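Local coordinates for protein carbonic anhydrase (Unidentified, PDB 3R1W) that probably catalyses the reversible hydration of carbon dioxide to bicarbonate, as a trimer whose subunits are built on a left-handed parallel beta-helix, at residues His57-Gly62 and Tyr86-Gly91; Ser32-Asp37 and Cys44-Leu49; Met118-Ala123 and Val137-Val142; Leu9-Thr14 and Val26-Ser31. All blocks are in the same frame, centred on the assembly; numbering follows the deposited sequence.

Interaction 1: residues His57-Gly62 and Tyr86-Gly91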
loop_
_atom_site.group_PDB
_atom_site.type_symbol
_atom_site.label_atom_id
_atom_site.label_comp_id
_atom_site.label_asym_id
_atom_site.label_seq_id
_atom_site.Cartn_x
_atom_site.Cartn_y
_atom_site.Cartn_z
ATOM N N HIS B 57 11.359 17.642 -5.512
ATOM C CA HIS B 57 10.620 18.426 -6.501
ATOM C C HIS B 57 9.339 18.925 -5.856
ATOM O O HIS B 57 9.034 18.539 -4.728
ATOM C CB HIS B 57 10.302 17.579 -7.734
ATOM C CG HIS B 57 10.446 18.322 -9.025
ATOM N ND1 HIS B 57 9.985 19.611 -9.198
ATOM C CD2 HIS B 57 11.024 17.971 -10.197
ATOM C CE1 HIS B 57 10.262 20.016 -10.425
ATOM N NE2 HIS B 57 10.891 19.037 -11.053
ATOM N N HIS B 58 8.593 19.776 -6.558
ATOM C CA HIS B 58 7.385 20.347 -5.966
ATOM C C HIS B 58 6.118 19.509 -6.200
ATOM O O HIS B 58 5.990 18.807 -7.205
ATOM C CB HIS B 58 7.176 21.818 -6.384
ATOM C CG HIS B 58 6.984 22.028 -7.857
ATOM N ND1 HIS B 58 8.016 22.386 -8.700
ATOM C CD2 HIS B 58 5.872 21.979 -8.629
ATOM C CE1 HIS B 58 7.555 22.516 -9.931
ATOM N NE2 HIS B 58 6.251 22.289 -9.914
ATOM N N ILE B 59 5.210 19.577 -5.235
ATOM C CA ILE B 59 3.899 18.936 -5.318
ATOM C C ILE B 59 2.844 20.007 -5.024
ATOM O O ILE B 59 2.905 20.681 -4.000
ATOM C CB ILE B 59 3.771 17.802 -4.275
ATOM C CG1 ILE B 59 4.875 16.759 -4.488
ATOM C CG2 ILE B 59 2.390 17.141 -4.370
ATOM C CD1 ILE B 59 4.877 15.637 -3.453
ATOM N N ARG B 60 1.868 20.149 -5.920
ATOM C CA ARG B 60 0.832 21.162 -5.778
ATOM C C ARG B 60 -0.521 20.490 -5.917
ATOM O O ARG B 60 -0.754 19.762 -6.880
ATOM C CB ARG B 60 0.994 22.236 -6.860
ATOM C CG ARG B 60 2.337 22.963 -6.810
ATOM C CD ARG B 60 2.410 23.853 -5.576
ATOM N NE ARG B 60 3.684 24.565 -5.494
ATOM C CZ ARG B 60 4.730 24.164 -4.774
ATOM N NH1 ARG B 60 4.669 23.040 -4.054
ATOM N NH2 ARG B 60 5.840 24.896 -4.773
ATOM N N ILE B 61 -1.393 20.702 -4.940
ATOM C CA ILE B 61 -2.721 20.099 -4.971
ATOM C C ILE B 61 -3.775 21.182 -4.784
ATOM O O ILE B 61 -3.645 22.046 -3.915
ATOM C CB ILE B 61 -2.862 19.006 -3.883
ATOM C CG1 ILE B 61 -1.768 17.941 -4.076
ATOM C CG2 ILE B 61 -4.261 18.391 -3.906
ATOM C CD1 ILE B 61 -1.782 16.806 -3.056
ATOM N N GLY B 62 -4.823 21.141 -5.600
ATOM C CA GLY B 62 -5.851 22.169 -5.549
ATOM C C GLY B 62 -6.827 22.022 -4.397
ATOM O O GLY B 62 -6.503 21.438 -3.367
ATOM N N TYR B 86 10.271 15.613 -12.763
ATOM C CA TYR B 86 8.817 15.590 -12.902
ATOM C C TYR B 86 8.182 15.968 -11.572
ATOM O O TYR B 86 8.294 15.229 -10.588
ATOM C CB TYR B 86 8.328 14.200 -13.320
ATOM C CG TYR B 86 8.721 13.796 -14.721
ATOM C CD1 TYR B 86 8.002 14.244 -15.820
ATOM C CD2 TYR B 86 9.805 12.957 -14.945
ATOM C CE1 TYR B 86 8.354 13.875 -17.107
ATOM C CE2 TYR B 86 10.167 12.581 -16.231
ATOM C CZ TYR B 86 9.438 13.046 -17.306
ATOM O OH TYR B 86 9.796 12.679 -18.585
ATOM N N PRO B 87 7.527 17.135 -11.525
ATOM C CA PRO B 87 6.800 17.520 -10.317
ATOM C C PRO B 87 5.436 16.846 -10.332
ATOM O O PRO B 87 5.116 16.144 -11.294
ATOM C CB PRO B 87 6.637 19.023 -10.494
ATOM C CG PRO B 87 6.517 19.185 -11.986
ATOM C CD PRO B 87 7.431 18.162 -12.582
ATOM N N LEU B 88 4.652 17.063 -9.284
ATOM C CA LEU B 88 3.322 16.480 -9.187
ATOM C C LEU B 88 2.304 17.601 -9.038
ATOM O O LEU B 88 2.335 18.354 -8.063
ATOM C CB LEU B 88 3.258 15.534 -7.983
ATOM C CG LEU B 88 1.925 14.859 -7.666
ATOM C CD1 LEU B 88 1.433 14.060 -8.856
ATOM C CD2 LEU B 88 2.114 13.966 -6.442
ATOM N N ILE B 89 1.397 17.704 -10.006
ATOM C CA ILE B 89 0.427 18.790 -10.037
ATOM C C ILE B 89 -0.968 18.182 -10.073
ATOM O O ILE B 89 -1.260 17.381 -10.957
ATOM C CB ILE B 89 0.620 19.661 -11.290
ATOM C CG1 ILE B 89 2.035 20.250 -11.305
ATOM C CG2 ILE B 89 -0.429 20.772 -11.343
ATOM C CD1 ILE B 89 2.308 21.177 -10.139
ATOM N N ILE B 90 -1.806 18.547 -9.104
ATOM C CA ILE B 90 -3.153 17.983 -8.983
ATOM C C ILE B 90 -4.189 19.089 -8.796
ATOM O O ILE B 90 -3.991 19.990 -7.998
ATOM C CB ILE B 90 -3.234 16.995 -7.788
ATOM C CG1 ILE B 90 -2.263 15.833 -7.995
ATOM C CG2 ILE B 90 -4.652 16.449 -7.644
ATOM C CD1 ILE B 90 -2.004 15.009 -6.724
ATOM N N GLY B 91 -5.301 19.031 -9.528
ATOM C CA GLY B 91 -6.266 20.123 -9.479
ATOM C C GLY B 91 -7.288 20.035 -8.357
ATOM O O GLY B 91 -7.012 19.453 -7.307
#

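Interaction 2: residues Ser32-Asp37 and Cys44-Leu49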
loop_
_atom_site.group_PDB
_atom_site.type_symbol
_atom_site.label_atom_id
_atom_site.label_comp_id
_atom_site.label_asym_id
_atom_site.label_seq_id
_atom_site.Cartn_x
_atom_site.Cartn_y
_atom_site.Cartn_z
ATOM N N SER B 32 -0.631 10.350 8.766
ATOM C CA SER B 32 -0.095 10.575 7.432
ATOM C C SER B 32 1.253 11.298 7.528
ATOM O O SER B 32 1.645 11.765 8.601
ATOM C CB SER B 32 -1.078 11.359 6.573
ATOM O OG SER B 32 -1.226 12.672 7.069
ATOM N N VAL B 33 1.967 11.369 6.413
ATOM C CA VAL B 33 3.294 11.986 6.403
ATOM C C VAL B 33 3.445 12.908 5.203
ATOM O O VAL B 33 3.468 12.454 4.062
ATOM C CB VAL B 33 4.420 10.926 6.384
ATOM C CG1 VAL B 33 5.779 11.586 6.157
ATOM C CG2 VAL B 33 4.418 10.135 7.685
ATOM N N ILE B 34 3.543 14.208 5.465
ATOM C CA ILE B 34 3.709 15.185 4.393
ATOM C C ILE B 34 5.038 15.892 4.582
ATOM O O ILE B 34 5.319 16.420 5.659
ATOM C CB ILE B 34 2.571 16.223 4.398
ATOM C CG1 ILE B 34 1.213 15.519 4.277
ATOM C CG2 ILE B 34 2.744 17.206 3.248
ATOM C CD1 ILE B 34 0.005 16.485 4.263
ATOM N N ILE B 35 5.857 15.891 3.536
ATOM C CA ILE B 35 7.229 16.384 3.648
ATOM C C ILE B 35 7.547 17.473 2.632
ATOM O O ILE B 35 7.408 17.270 1.429
ATOM C CB ILE B 35 8.257 15.243 3.475
ATOM C CG1 ILE B 35 8.184 14.271 4.661
ATOM C CG2 ILE B 35 9.692 15.808 3.337
ATOM C CD1 ILE B 35 8.899 12.933 4.416
ATOM N N GLY B 36 7.982 18.630 3.127
ATOM C CA GLY B 36 8.653 19.596 2.271
ATOM C C GLY B 36 7.794 20.463 1.376
ATOM O O GLY B 36 6.887 21.153 1.846
ATOM N N ASP B 37 8.095 20.413 0.079
ATOM C CA ASP B 37 7.601 21.376 -0.895
ATOM C C ASP B 37 6.235 20.936 -1.419
ATOM O O ASP B 37 6.100 20.543 -2.582
ATOM C CB ASP B 37 8.604 21.493 -2.046
ATOM C CG ASP B 37 8.360 22.710 -2.927
ATOM O OD1 ASP B 37 7.383 23.457 -2.689
ATOM O OD2 ASP B 37 9.159 22.914 -3.867
ATOM N N CYS B 44 -8.864 20.363 1.349
ATOM C CA CYS B 44 -8.228 19.102 0.999
ATOM C C CYS B 44 -8.221 18.202 2.219
ATOM O O CYS B 44 -8.397 18.660 3.344
ATOM C CB CYS B 44 -6.797 19.309 0.527
ATOM S SG CYS B 44 -6.662 19.824 -1.184
ATOM N N SER B 45 -8.038 16.911 1.980
ATOM C CA SER B 45 -8.022 15.951 3.072
ATOM C C SER B 45 -7.009 14.869 2.766
ATOM O O SER B 45 -6.955 14.354 1.655
ATOM C CB SER B 45 -9.409 15.338 3.268
ATOM O OG SER B 45 -9.895 14.712 2.098
ATOM N N VAL B 46 -6.198 14.543 3.762
ATOM C CA VAL B 46 -5.184 13.520 3.610
ATOM C C VAL B 46 -5.420 12.509 4.712
ATOM O O VAL B 46 -5.401 12.846 5.890
ATOM C CB VAL B 46 -3.770 14.097 3.702
ATOM C CG1 VAL B 46 -2.747 12.986 3.486
ATOM C CG2 VAL B 46 -3.576 15.204 2.655
ATOM N N TRP B 47 -5.641 11.266 4.298
ATOM C CA TRP B 47 -6.245 10.238 5.139
ATOM C C TRP B 47 -5.196 9.311 5.754
ATOM O O TRP B 47 -4.010 9.435 5.445
ATOM C CB TRP B 47 -7.295 9.498 4.306
ATOM C CG TRP B 47 -8.384 10.456 3.949
ATOM C CD1 TRP B 47 -8.433 11.284 2.848
ATOM C CD2 TRP B 47 -9.542 10.763 4.732
ATOM N NE1 TRP B 47 -9.569 12.058 2.893
ATOM C CE2 TRP B 47 -10.265 11.758 4.037
ATOM C CE3 TRP B 47 -10.047 10.279 5.948
ATOM C CZ2 TRP B 47 -11.468 12.274 4.518
ATOM C CZ3 TRP B 47 -11.235 10.792 6.424
ATOM C CH2 TRP B 47 -11.939 11.777 5.706
ATOM N N PRO B 48 -5.619 8.417 6.668
ATOM C CA PRO B 48 -4.595 7.682 7.413
ATOM C C PRO B 48 -3.547 6.991 6.560
ATOM O O PRO B 48 -3.851 6.343 5.554
ATOM C CB PRO B 48 -5.414 6.655 8.204
ATOM C CG PRO B 48 -6.696 7.373 8.474
ATOM C CD PRO B 48 -6.971 8.155 7.197
ATOM N N LEU B 49 -2.297 7.143 6.984
ATOM C CA LEU B 49 -1.172 6.406 6.417
ATOM C C LEU B 49 -0.913 6.713 4.937
ATOM O O LEU B 49 -0.425 5.851 4.201
ATOM C CB LEU B 49 -1.342 4.902 6.650
ATOM C CG LEU B 49 -1.589 4.516 8.117
ATOM C CD1 LEU B 49 -1.713 2.999 8.285
ATOM C CD2 LEU B 49 -0.483 5.059 9.017
#

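Interaction 3: residues Met118-Ala123 and Val137-Val142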
loop_
_atom_site.group_PDB
_atom_site.type_symbol
_atom_site.label_atom_id
_atom_site.label_comp_id
_atom_site.label_asym_id
_atom_site.label_seq_id
_atom_site.Cartn_x
_atom_site.Cartn_y
_atom_site.Cartn_z
ATOM N N MET B 118 -2.261 3.500 -10.490
ATOM C CA MET B 118 -0.913 4.048 -10.514
ATOM C C MET B 118 -0.784 4.969 -11.720
ATOM O O MET B 118 -1.109 4.577 -12.839
ATOM C CB MET B 118 0.116 2.911 -10.584
ATOM C CG MET B 118 1.548 3.389 -10.718
ATOM S SD MET B 118 2.756 2.112 -10.305
ATOM C CE MET B 118 2.589 2.011 -8.547
ATOM N N ILE B 119 -0.357 6.207 -11.478
ATOM C CA ILE B 119 -0.171 7.181 -12.556
ATOM C C ILE B 119 1.290 7.600 -12.544
ATOM O O ILE B 119 1.780 8.102 -11.536
ATOM C CB ILE B 119 -1.015 8.446 -12.336
ATOM C CG1 ILE B 119 -2.417 8.098 -11.828
ATOM C CG2 ILE B 119 -1.073 9.286 -13.614
ATOM C CD1 ILE B 119 -3.228 7.263 -12.771
ATOM N N MET B 120 1.964 7.441 -13.679
ATOM C CA MET B 120 3.426 7.525 -13.722
ATOM C C MET B 120 3.990 8.818 -14.337
ATOM O O MET B 120 3.245 9.673 -14.807
ATOM C CB MET B 120 3.973 6.282 -14.424
ATOM C CG MET B 120 3.458 4.987 -13.775
ATOM S SD MET B 120 3.985 3.478 -14.603
ATOM C CE MET B 120 5.741 3.508 -14.276
ATOM N N ASP B 121 5.314 8.951 -14.315
ATOM C CA ASP B 121 5.973 10.209 -14.682
ATOM C C ASP B 121 5.510 10.776 -16.020
ATOM O O ASP B 121 5.509 10.080 -17.035
ATOM C CB ASP B 121 7.497 10.040 -14.731
ATOM C CG ASP B 121 8.146 10.023 -13.348
ATOM O OD1 ASP B 121 7.469 10.339 -12.356
ATOM O OD2 ASP B 121 9.356 9.705 -13.262
ATOM N N GLY B 122 5.145 12.050 -16.013
ATOM C CA GLY B 122 4.848 12.753 -17.244
ATOM C C GLY B 122 3.468 12.469 -17.791
ATOM O O GLY B 122 3.079 13.017 -18.822
ATOM N N ALA B 123 2.713 11.617 -17.105
ATOM C CA ALA B 123 1.333 11.382 -17.508
ATOM C C ALA B 123 0.496 12.645 -17.296
ATOM O O ALA B 123 0.739 13.418 -16.378
ATOM C CB ALA B 123 0.739 10.190 -16.737
ATOM N N VAL B 137 -1.534 4.020 -15.519
ATOM C CA VAL B 137 -1.397 5.005 -16.584
ATOM C C VAL B 137 0.084 5.192 -16.861
ATOM O O VAL B 137 0.820 5.704 -16.020
ATOM C CB VAL B 137 -2.044 6.346 -16.184
ATOM C CG1 VAL B 137 -1.898 7.389 -17.291
ATOM C CG2 VAL B 137 -3.521 6.132 -15.843
ATOM N N SER B 138 0.507 4.787 -18.054
ATOM C CA SER B 138 1.924 4.718 -18.403
ATOM C C SER B 138 2.602 6.091 -18.432
ATOM O O SER B 138 1.943 7.111 -18.574
ATOM C CB SER B 138 2.082 4.034 -19.765
ATOM O OG SER B 138 1.579 2.711 -19.739
ATOM N N PRO B 139 3.935 6.114 -18.307
ATOM C CA PRO B 139 4.638 7.400 -18.347
ATOM C C PRO B 139 4.318 8.146 -19.643
ATOM O O PRO B 139 4.385 7.554 -20.729
ATOM C CB PRO B 139 6.115 6.990 -18.318
ATOM C CG PRO B 139 6.113 5.645 -17.659
ATOM C CD PRO B 139 4.861 4.982 -18.137
ATOM N N GLY B 140 3.951 9.420 -19.517
ATOM C CA GLY B 140 3.705 10.269 -20.672
ATOM C C GLY B 140 2.326 10.129 -21.290
ATOM O O GLY B 140 1.981 10.853 -22.227
ATOM N N LYS B 141 1.532 9.198 -20.768
ATOM C CA LYS B 141 0.193 8.949 -21.311
ATOM C C LYS B 141 -0.766 10.113 -21.043
ATOM O O LYS B 141 -0.837 10.628 -19.922
ATOM C CB LYS B 141 -0.368 7.645 -20.733
ATOM C CG LYS B 141 -1.820 7.345 -21.107
ATOM C CD LYS B 141 -1.931 6.760 -22.505
ATOM C CE LYS B 141 -3.382 6.456 -22.858
ATOM N NZ LYS B 141 -3.501 5.959 -24.248
ATOM N N VAL B 142 -1.504 10.526 -22.077
ATOM C CA VAL B 142 -2.499 11.583 -21.946
ATOM C C VAL B 142 -3.896 10.976 -21.874
ATOM O O VAL B 142 -4.288 10.193 -22.747
ATOM C CB VAL B 142 -2.445 12.569 -23.133
ATOM C CG1 VAL B 142 -3.529 13.650 -22.987
ATOM C CG2 VAL B 142 -1.057 13.192 -23.239
#

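Interaction 4: residues Leu9-Thr14 and Val26-Ser31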
loop_
_atom_site.group_PDB
_atom_site.type_symbol
_atom_site.label_atom_id
_atom_site.label_comp_id
_atom_site.label_asym_id
_atom_site.label_seq_id
_atom_site.Cartn_x
_atom_site.Cartn_y
_atom_site.Cartn_z
ATOM N N LEU B 9 3.353 15.042 17.240
ATOM C CA LEU B 9 2.727 15.323 15.947
ATOM C C LEU B 9 3.791 15.661 14.909
ATOM O O LEU B 9 4.368 16.747 14.932
ATOM C CB LEU B 9 1.732 16.487 16.064
ATOM C CG LEU B 9 0.396 16.482 15.297
ATOM C CD1 LEU B 9 0.230 17.747 14.456
ATOM C CD2 LEU B 9 0.173 15.225 14.446
ATOM N N THR B 10 4.050 14.728 13.997
ATOM C CA THR B 10 5.034 14.954 12.942
ATOM C C THR B 10 4.471 14.560 11.583
ATOM O O THR B 10 5.165 13.970 10.753
ATOM C CB THR B 10 6.315 14.148 13.197
ATOM O OG1 THR B 10 5.982 12.761 13.338
ATOM C CG2 THR B 10 7.008 14.637 14.466
ATOM N N SER B 11 3.203 14.880 11.367
ATOM C CA SER B 11 2.526 14.553 10.120
ATOM C C SER B 11 2.836 15.565 9.024
ATOM O O SER B 11 2.739 15.255 7.836
ATOM C CB SER B 11 1.014 14.532 10.354
ATOM O OG SER B 11 0.581 15.803 10.829
ATOM N N VAL B 12 3.153 16.793 9.425
ATOM C CA VAL B 12 3.481 17.844 8.464
ATOM C C VAL B 12 4.881 18.386 8.757
ATOM O O VAL B 12 5.103 19.080 9.755
ATOM C CB VAL B 12 2.438 18.985 8.480
ATOM C CG1 VAL B 12 2.801 20.043 7.443
ATOM C CG2 VAL B 12 1.047 18.431 8.193
ATOM N N ARG B 13 5.816 18.075 7.869
ATOM C CA ARG B 13 7.240 18.211 8.167
ATOM C C ARG B 13 7.960 19.192 7.258
ATOM O O ARG B 13 7.836 19.138 6.031
ATOM C CB ARG B 13 7.923 16.848 8.025
ATOM C CG ARG B 13 7.363 15.760 8.917
ATOM C CD ARG B 13 8.225 14.513 8.743
ATOM N NE ARG B 13 7.647 13.275 9.274
ATOM C CZ ARG B 13 8.214 12.085 9.086
ATOM N NH1 ARG B 13 9.341 12.012 8.389
ATOM N NH2 ARG B 13 7.670 10.973 9.576
ATOM N N THR B 14 8.720 20.084 7.888
ATOM C CA THR B 14 9.614 20.987 7.189
ATOM C C THR B 14 10.809 20.186 6.687
ATOM O O THR B 14 11.274 19.263 7.360
ATOM C CB THR B 14 10.088 22.084 8.146
ATOM O OG1 THR B 14 8.957 22.871 8.539
ATOM C CG2 THR B 14 11.128 22.976 7.487
ATOM N N VAL B 26 -8.064 22.377 6.013
ATOM C CA VAL B 26 -7.440 21.171 5.488
ATOM C C VAL B 26 -7.349 20.140 6.612
ATOM O O VAL B 26 -7.091 20.495 7.763
ATOM C CB VAL B 26 -6.037 21.469 4.926
ATOM C CG1 VAL B 26 -5.267 20.181 4.666
ATOM C CG2 VAL B 26 -6.148 22.306 3.651
ATOM N N PHE B 27 -7.615 18.879 6.295
ATOM C CA PHE B 27 -7.444 17.812 7.277
ATOM C C PHE B 27 -6.264 16.947 6.889
ATOM O O PHE B 27 -6.208 16.443 5.772
ATOM C CB PHE B 27 -8.680 16.922 7.333
ATOM C CG PHE B 27 -8.487 15.643 8.130
ATOM C CD1 PHE B 27 -8.373 15.682 9.511
ATOM C CD2 PHE B 27 -8.410 14.404 7.495
ATOM C CE1 PHE B 27 -8.196 14.508 10.247
ATOM C CE2 PHE B 27 -8.258 13.229 8.233
ATOM C CZ PHE B 27 -8.146 13.286 9.602
ATOM N N VAL B 28 -5.329 16.779 7.816
ATOM C CA VAL B 28 -4.250 15.805 7.638
ATOM C C VAL B 28 -4.298 14.859 8.825
ATOM O O VAL B 28 -4.100 15.287 9.964
ATOM C CB VAL B 28 -2.873 16.491 7.587
ATOM C CG1 VAL B 28 -1.770 15.454 7.413
ATOM C CG2 VAL B 28 -2.830 17.512 6.453
ATOM N N ASP B 29 -4.575 13.577 8.585
ATOM C CA ASP B 29 -4.598 12.640 9.696
ATOM C C ASP B 29 -3.230 12.630 10.376
ATOM O O ASP B 29 -2.207 12.765 9.705
ATOM C CB ASP B 29 -4.938 11.227 9.231
ATOM C CG ASP B 29 -5.314 10.334 10.386
ATOM O OD1 ASP B 29 -4.443 9.602 10.878
ATOM O OD2 ASP B 29 -6.478 10.389 10.821
ATOM N N ARG B 30 -3.211 12.475 11.699
ATOM C CA ARG B 30 -1.956 12.491 12.440
ATOM C C ARG B 30 -1.021 11.376 11.971
ATOM O O ARG B 30 0.179 11.456 12.196
ATOM C CB ARG B 30 -2.191 12.351 13.947
ATOM C CG ARG B 30 -2.861 11.045 14.343
ATOM C CD ARG B 30 -2.900 10.900 15.864
ATOM N NE ARG B 30 -3.848 11.818 16.502
ATOM C CZ ARG B 30 -5.096 11.491 16.852
ATOM N NH1 ARG B 30 -5.557 10.268 16.629
ATOM N NH2 ARG B 30 -5.885 12.386 17.436
ATOM N N SER B 31 -1.571 10.356 11.310
ATOM C CA SER B 31 -0.786 9.188 10.897
ATOM C C SER B 31 -0.238 9.299 9.481
ATOM O O SER B 31 0.537 8.448 9.043
ATOM C CB SER B 31 -1.606 7.904 11.035
ATOM O OG SER B 31 -2.574 7.817 10.004
HETATM O O HOH W 1 2.218 12.476 13.963
HETATM O O HOH W 2 -2.008 16.274 11.319
#

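Interaction 1: residues His57-Gly62 and Tyr86-Gly91
Two successive rungs of one parallel sheet of the beta-helix meet here, strand 58-61 running beside strand 88-90. The backbone does most of the joining. Leu88 N donates to His58 O, Arg60 N to Leu88 O and Ile90 N to Arg60 O (2.7 Å), and Gly62 N donates to Ile90 O at the end of the strand. This is how consecutive coils of a left-handed parallel beta-helix bind: equivalent residues stack in register, Ile59 over Leu88 and Ile61 over Ile90 on the face that meets Leu73 of strand 72-74. Their side chains run alongside each other, Ile59 CG2 lying 3.8 Å from Leu88 CD2. On the other face Ile89 CD1 crosses obliquely against the bent chain of Arg60, whose guanidinium pairs with Asp37.

Where the chain turns the corner, both imidazoles lie against Pro87. Its CB sits 3.6 Å from the centroid of the His58 ring, a CH-pi contact over the face, and 3.9 Å from that of His57. His57 ND1 takes the N-H of His58 in its ring plane (3.0 Å), and NE2 bonds to Gly84 O, so the ring's rotation is fixed from two sides. An alanine at His57 would leave Pro87 with one imidazole against it and would probably loosen the corner.

Interaction 2: residues Ser32-Asp37 and Cys44-Leu49
Val46 sets CG1 anti to its backbone N (chi1 -178°), which leaves CG2 anti to the carbonyl carbon, and Ile34 holds CG1 anti to its own carbonyl carbon (chi1 -57°) with CD1 fully extended beyond it. The two residues therefore reach for each other tip to tip, Ile34 CD1 stopping 4.1 Å from Val46 CG2. The other methyl of Val46 serves a second neighbour: CG1 lies 3.9 Å from Ser32 CB. That same CB rests 3.7 Å from Trp47 O. Ser32 OG occupies the crowded position between N and carbonyl carbon (chi1 67°), and the buried hydroxyl is satisfied within its own corner, by Asp29 O. Between the two segments everything is van der Waals packing. Trp47 leaves the backbone away from the 32-37 segment, and its indole packs outside the coil, on helix 162-184; NE1 donates to Ser45 OG and Arg53 of the second subunit makes a cation-pi contact. Ser32 and Leu49 come close at the corner, their CA atoms 4.4 Å apart, because the chain has climbed almost one full turn between them. Branched aliphatic side chains meeting across the interior from two different sheets are characteristic of the hexapeptide-repeat left-handed beta-helix.

Interaction 3: residues Met118-Ala123 and Val137-Val142
Ile119 and Val137 lie side by side and point the same way, and they are pressed hard together: Ile119 CD1 is 3.3 Å from Val137 CG2, closer than usual carbon contact. The bend of the isoleucine (chi2 -62°) brings CD1 to the valine. The other valine methyl, CG1, meets Ala123 CB at 3.9 Å, so Val137 fits between the strand residue and the end of the following turn. Just past the strand, Met120 runs alongside Pro139. Its CB touches the proline CG (3.9 Å), SD comes near Pro139 CD, and the bend at chi3 (67°) returns CE to the ring. An alanine at Met120 would remove CG, the sulphur and CE, and would probably leave the side of the Pro139 ring less well packed.

Backbone bonds set this register. Val137 N donates to Met118 O (2.8 Å) and Met120 N to Val137 O (3.1 Å), both nearly along the carbonyl axis. Two type II turns, Met120 to Ala123 and Ser138 to Lys141, then stack one on the other, with Gly122 and Gly140 at their third positions in the positive-phi conformation this turn needs. A weak bond from Gly140 N to Asp121 O joins them, and Asp121 turns its carboxylate to Thr76 and His103. The contact closes a corner of the beta-helix: strand 118-119 lies between strands 101-103 and 136-137, the turns lead on to strands 124-125 and 142-143, and Met120 packs on Ala133 of the third subunit.

Interaction 4: residues Leu9-Thr14 and Val26-Ser31
Ser11, Arg30 and Val28 give up the most surface where the first modelled residues lie against the chain two sides of the coil further on. Ser11 turns its CB into the bend of the other segment, 3.7 Å from both Asp29 O and Arg30 O. Its OG, in the crowded position between N and carbonyl carbon (chi1 59°), donates to a water at 2.7 Å, and this water donates in turn to Val28 O. A second water accepts from Thr10 N and donates to Arg30 O, so two bridged routes replace direct polar bonds.

The fold explains the need for such bridges: strands 12-13 and 27-28 are the outermost strands of two different sheets of the left-handed beta-helix, in its first coil, and they face each other across the interior instead of pairing. Val28 contributes CG1, which crosses obliquely toward Val12 CG2 at 4.2 Å and also lies near Ser11 CB. Arg30 works with its base: Leu9 CD2 comes in at about a right angle and stops 3.8 Å from Arg30 CB, while the rest of the arginine bends away at chi3 and gives its NE to Arg189 O. Just before it, Asp29 OD1 accepts from Ser31 N, an Asx turn, and also from Ser31 OG, while Asp29 OD2 forms a salt bridge with Arg13 of the second subunit.

Interactions 1 and 3 join neighbouring coils along a sheet, so backbone hydrogen bonds lead and side chains stack in register; interactions 2 and 4 span the interior of a coil between two sheets and rely on methyl packing, with waters added in interaction 4 near the N-terminal end of the beta-helix. Interaction 2 is the fully buried one, while the others are partly buried. Interactions 2 and 4 lie in successive coils, joined by probable hydrogen bonds from Ile34 N to Ser11 O and from Val46 N to Phe27 O. The salt bridge between Arg60 and Asp37 ties interaction 1 to interaction 2, and the Tyr86 ring packs interaction 1 against the Asp121-Gly122 turn of interaction 3.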